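Local coordinates for putative type VI secretion protein (PDB 6SJL) that forms the trimeric VgrG tip spike of the type VI secretion system and carries the phospholipase-like effector Tle1, which is bound to it here, at the interface of chains A and B and the interface of chains A and C. Numbering follows the deposited sequence. Chains: chain A/B, Putative type VI secretion protein; chain C, Putative type VI secretion protein.

Contact 1: the interface of chains A and B. Residues chain A 669-671, 675; chain B 594, 598, 677-680.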
# COMPACT_ATOMS: atom_id res chain seq x y z
N VAL A 669 -2.74 0.16 6.41
CA VAL A 669 -2.98 1.52 5.94
C VAL A 669 -4.36 1.92 6.40
O VAL A 669 -5.33 1.21 6.13
CB VAL A 669 -2.87 1.64 4.41
CG1 VAL A 669 -3.31 2.98 4.00
CG2 VAL A 669 -1.49 1.41 3.96
N VAL A 670 -4.46 3.03 7.11
CA VAL A 670 -5.73 3.66 7.41
C VAL A 670 -5.63 5.07 6.88
O VAL A 670 -4.85 5.87 7.39
CB VAL A 670 -6.06 3.65 8.90
CG1 VAL A 670 -7.48 4.05 9.11
CG2 VAL A 670 -5.85 2.31 9.47
N ALA A 671 -6.41 5.37 5.85
CA ALA A 671 -6.48 6.69 5.26
C ALA A 671 -7.82 7.30 5.60
O ALA A 671 -8.84 6.65 5.44
CB ALA A 671 -6.32 6.64 3.75
N VAL A 675 -7.95 5.30 -0.23
CA VAL A 675 -6.80 4.46 -0.54
C VAL A 675 -6.85 4.19 -2.02
O VAL A 675 -7.83 3.67 -2.54
CB VAL A 675 -6.80 3.15 0.26
CG1 VAL A 675 -5.74 2.25 -0.28
CG2 VAL A 675 -6.55 3.42 1.70
N MET B 594 -6.89 6.42 14.31
CA MET B 594 -7.07 5.53 13.18
C MET B 594 -7.04 4.08 13.60
O MET B 594 -7.61 3.23 12.91
CB MET B 594 -5.98 5.78 12.15
CG MET B 594 -6.06 7.10 11.47
SD MET B 594 -7.53 7.45 10.55
CE MET B 594 -6.91 8.80 9.60
N ALA B 598 -9.85 1.41 12.68
CA ALA B 598 -9.59 0.12 12.05
C ALA B 598 -10.28 -1.00 12.81
O ALA B 598 -10.74 -1.97 12.20
CB ALA B 598 -8.09 -0.13 11.98
N LEU B 677 -5.76 -2.47 3.97
CA LEU B 677 -5.91 -1.11 3.52
C LEU B 677 -7.31 -0.68 3.87
O LEU B 677 -8.27 -1.18 3.28
CB LEU B 677 -5.66 -0.99 2.02
CG LEU B 677 -4.46 -1.71 1.45
CD1 LEU B 677 -4.53 -1.64 -0.03
CD2 LEU B 677 -3.25 -1.02 1.90
N LEU B 678 -7.44 0.21 4.83
CA LEU B 678 -8.73 0.75 5.22
C LEU B 678 -8.83 2.19 4.77
O LEU B 678 -7.96 3.00 5.10
CB LEU B 678 -8.94 0.65 6.72
CG LEU B 678 -10.17 1.38 7.24
CD1 LEU B 678 -11.42 0.70 6.79
CD2 LEU B 678 -10.13 1.44 8.71
N SER B 679 -9.87 2.51 4.04
CA SER B 679 -10.21 3.88 3.71
C SER B 679 -11.45 4.27 4.50
O SER B 679 -12.39 3.49 4.61
CB SER B 679 -10.46 4.03 2.23
OG SER B 679 -11.13 5.23 2.00
N ARG B 680 -11.44 5.46 5.06
CA ARG B 680 -12.49 5.85 5.98
C ARG B 680 -13.60 6.66 5.34
O ARG B 680 -14.74 6.56 5.79
CB ARG B 680 -11.92 6.63 7.14
CG ARG B 680 -10.97 5.85 7.95
CD ARG B 680 -10.66 6.57 9.19
NE ARG B 680 -11.82 6.64 10.05
CZ ARG B 680 -11.94 7.49 11.06
NH1 ARG B 680 -10.97 8.33 11.34
NH2 ARG B 680 -13.04 7.49 11.79
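The side chains of A:Val670 and B:Leu678 run alongside each other in one direction, and their paired backbones form the seam between two VgrG chains. Strand 667-671 of chain A runs parallel to strand 675-679 of chain B, with A:Val670 level with B:Leu678. This is the inter-chain strand pairing of the intertwined beta-helix typical of VgrG spikes. A:Val670 CG1 touches B:Leu678 CD2 at 3.7 Å, a methyl-to-methyl contact. CG1 is anti to the backbone N (chi1 -168°), and from there it also reaches the sulfur of B:Met594, 3.7 Å from SD. B:Met594 belongs to helix 578-600, which packs on this side of the strands. The valine and methionine side chains pass antiparallel, and A:Val670 CG2 meets the same helix near B:Ala598 CB. The valine therefore wedges between the helix and the neighbouring strand. The aliphatic part of B:Arg680 adds a looser contact at the methyl CG1.

The backbone bonds around this pair set the register. B:Leu678 N donates to A:Val669 O at 2.7 Å and is almost straight, 174° at the hydrogen. B:Leu678 O in turn accepts from A:Ala671 N at 2.9 Å, so both polar backbone atoms of the leucine are used by chain A. A further bond, B:Arg680 N to A:Ala671 O at 2.9 Å, is more bent and carries the ladder just beyond the strand.

On the opposite face of the strands, A:Val669 and B:Leu677 pack together, with A:Val669 CG2 3.6 Å from B:Leu677 CD2. A:Val675, at the start of the next strand of chain A, approaches B:Leu677 nearly perpendicular and lays its CG1 4.0 Å from B:Leu677 CB. Its other methyl, CG2, rests 3.7 Å from the carbonyl oxygen B:Leu678 O.

Contact 2: the interface of chains A and C. Residues chain A 781-785, 828, 830; chain C 7, 24-27.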
# COMPACT_ATOMS: atom_id res chain seq x y z
N PHE A 781 -14.56 -44.01 -49.11
CA PHE A 781 -14.03 -44.98 -50.05
C PHE A 781 -14.02 -46.36 -49.41
O PHE A 781 -14.09 -46.51 -48.19
CB PHE A 781 -12.60 -44.61 -50.48
CG PHE A 781 -12.49 -43.31 -51.25
CD1 PHE A 781 -12.52 -42.09 -50.59
CD2 PHE A 781 -12.30 -43.32 -52.62
CE1 PHE A 781 -12.40 -40.91 -51.29
CE2 PHE A 781 -12.18 -42.14 -53.32
CZ PHE A 781 -12.22 -40.93 -52.65
N ILE A 782 -13.92 -47.39 -50.26
CA ILE A 782 -13.62 -48.75 -49.84
C ILE A 782 -12.45 -49.24 -50.66
O ILE A 782 -12.54 -49.31 -51.90
CB ILE A 782 -14.80 -49.73 -49.99
CG1 ILE A 782 -16.01 -49.34 -49.13
CG2 ILE A 782 -14.36 -51.14 -49.65
CD1 ILE A 782 -17.11 -48.70 -49.91
N LEU A 783 -11.35 -49.59 -50.00
CA LEU A 783 -10.19 -50.09 -50.71
C LEU A 783 -10.43 -51.57 -50.99
O LEU A 783 -10.39 -52.39 -50.08
CB LEU A 783 -8.91 -49.90 -49.90
CG LEU A 783 -7.62 -49.77 -50.71
CD1 LEU A 783 -6.48 -49.26 -49.85
CD2 LEU A 783 -7.21 -50.97 -51.54
N THR A 784 -10.70 -51.91 -52.24
CA THR A 784 -10.79 -53.30 -52.66
C THR A 784 -9.73 -53.59 -53.71
O THR A 784 -9.55 -52.82 -54.65
CB THR A 784 -12.18 -53.62 -53.21
OG1 THR A 784 -12.49 -52.73 -54.28
CG2 THR A 784 -13.23 -53.50 -52.11
N ASP A 785 -9.02 -54.70 -53.54
CA ASP A 785 -8.06 -55.10 -54.56
C ASP A 785 -8.78 -55.82 -55.70
O ASP A 785 -9.99 -56.08 -55.65
CB ASP A 785 -6.96 -55.96 -53.97
CG ASP A 785 -7.47 -57.25 -53.36
OD1 ASP A 785 -6.72 -57.85 -52.56
OD2 ASP A 785 -8.60 -57.67 -53.67
N LYS A 828 -7.44 -39.58 -53.00
CA LYS A 828 -7.11 -40.74 -52.20
C LYS A 828 -5.65 -41.14 -52.40
O LYS A 828 -5.15 -41.09 -53.52
CB LYS A 828 -8.00 -41.93 -52.60
CG LYS A 828 -7.96 -43.04 -51.62
CD LYS A 828 -8.63 -42.59 -50.35
CE LYS A 828 -8.25 -43.46 -49.21
NZ LYS A 828 -8.84 -44.83 -49.30
N GLU A 830 -2.65 -44.15 -50.38
CA GLU A 830 -2.47 -45.23 -49.41
C GLU A 830 -1.04 -45.78 -49.48
O GLU A 830 -0.38 -45.71 -50.51
CB GLU A 830 -3.45 -46.38 -49.65
CG GLU A 830 -4.85 -46.19 -49.13
CD GLU A 830 -5.85 -46.00 -50.25
OE1 GLU A 830 -5.42 -45.80 -51.41
OE2 GLU A 830 -7.07 -46.10 -49.98
N TYR C 7 -0.53 -49.55 -53.11
CA TYR C 7 -1.63 -49.73 -54.04
C TYR C 7 -1.55 -48.68 -55.14
O TYR C 7 -1.88 -47.51 -54.91
CB TYR C 7 -2.98 -49.62 -53.32
CG TYR C 7 -3.08 -50.53 -52.12
CD1 TYR C 7 -3.18 -51.90 -52.28
CD2 TYR C 7 -3.08 -50.02 -50.84
CE1 TYR C 7 -3.27 -52.73 -51.19
CE2 TYR C 7 -3.18 -50.84 -49.75
CZ TYR C 7 -3.27 -52.20 -49.93
OH TYR C 7 -3.37 -53.03 -48.84
N VAL C 24 -15.14 -45.94 -54.35
CA VAL C 24 -14.34 -47.15 -54.56
C VAL C 24 -12.89 -46.85 -54.25
O VAL C 24 -12.45 -45.70 -54.38
CB VAL C 24 -14.43 -47.72 -56.00
CG1 VAL C 24 -15.69 -48.52 -56.26
CG2 VAL C 24 -14.27 -46.60 -57.02
N VAL C 25 -12.12 -47.86 -53.88
CA VAL C 25 -10.68 -47.85 -54.16
C VAL C 25 -10.32 -49.21 -54.72
O VAL C 25 -10.13 -50.18 -53.97
CB VAL C 25 -9.82 -47.51 -52.93
CG1 VAL C 25 -8.35 -47.60 -53.28
CG2 VAL C 25 -10.13 -46.13 -52.41
N VAL C 26 -10.24 -49.31 -56.05
CA VAL C 26 -9.80 -50.53 -56.72
C VAL C 26 -8.35 -50.34 -57.11
O VAL C 26 -8.02 -49.48 -57.93
CB VAL C 26 -10.69 -50.85 -57.93
CG1 VAL C 26 -10.10 -52.01 -58.73
CG2 VAL C 26 -12.10 -51.16 -57.47
N ALA C 27 -7.47 -51.15 -56.51
CA ALA C 27 -6.04 -51.04 -56.73
C ALA C 27 -5.40 -52.39 -56.46
O ALA C 27 -5.75 -53.06 -55.49
CB ALA C 27 -5.43 -49.96 -55.84
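C:Val25 of Tle1 sits against A:Leu783 of the spike and buries more surface than any other residue here. Its CG1, anti to the backbone N (chi1 176°), comes 3.4 Å from A:Leu783 CG, the two side chains meeting at a slant. The other methyl, CG2, turns toward A:Phe781 and lies 3.5 Å from its CB. One leucine branch, CD2, stands over the centre of the C:Tyr7 ring, 4.1 Å above its plane. The other, CD1, comes 3.6 Å from C:Tyr7 CD2, while A:Glu830 CB lies beside the rim of the same ring, level with it.

Around this core the chains pair as parallel strands, A:783-784 against the start of C:25-43, a short pairing that adds a VgrG strand alongside the effector strand. C:Val25 N donates to A:Ile782 O at 2.5 Å from well above the carbonyl plane (42°). A:Thr784 N gives its hydrogen to C:Val25 O, so the valine is gripped at both its backbone N and O.

Farther out, A:Lys828 and A:Glu830, both on strand 825-830, bring their charged ends over the methyls of C:Val25; the end of the carboxylate points at the end of the valine. At the far end C:Ala27 N reaches A:Thr784 O at 3.2 Å, and the threonine hydroxyl OG1 lies 3.6 Å from C:Val26 CG2.

About 79 Å separates the C-alpha centres of contact 1 and contact 2, and chain A takes part in both through different elements: strands 667-671 and 675-679 in the first, strands 783-784 and 825-830 in the second. No residue is shared. Parallel strand pairing is used in each, but contact 1 joins copies of VgrG into the spike, whereas contact 2 docks a different protein, Tle1, onto a C-terminal part of the chain. The assembly holds three copies of each protein, so contact 2, repeated on each VgrG chain, accounts for three effectors on one spike.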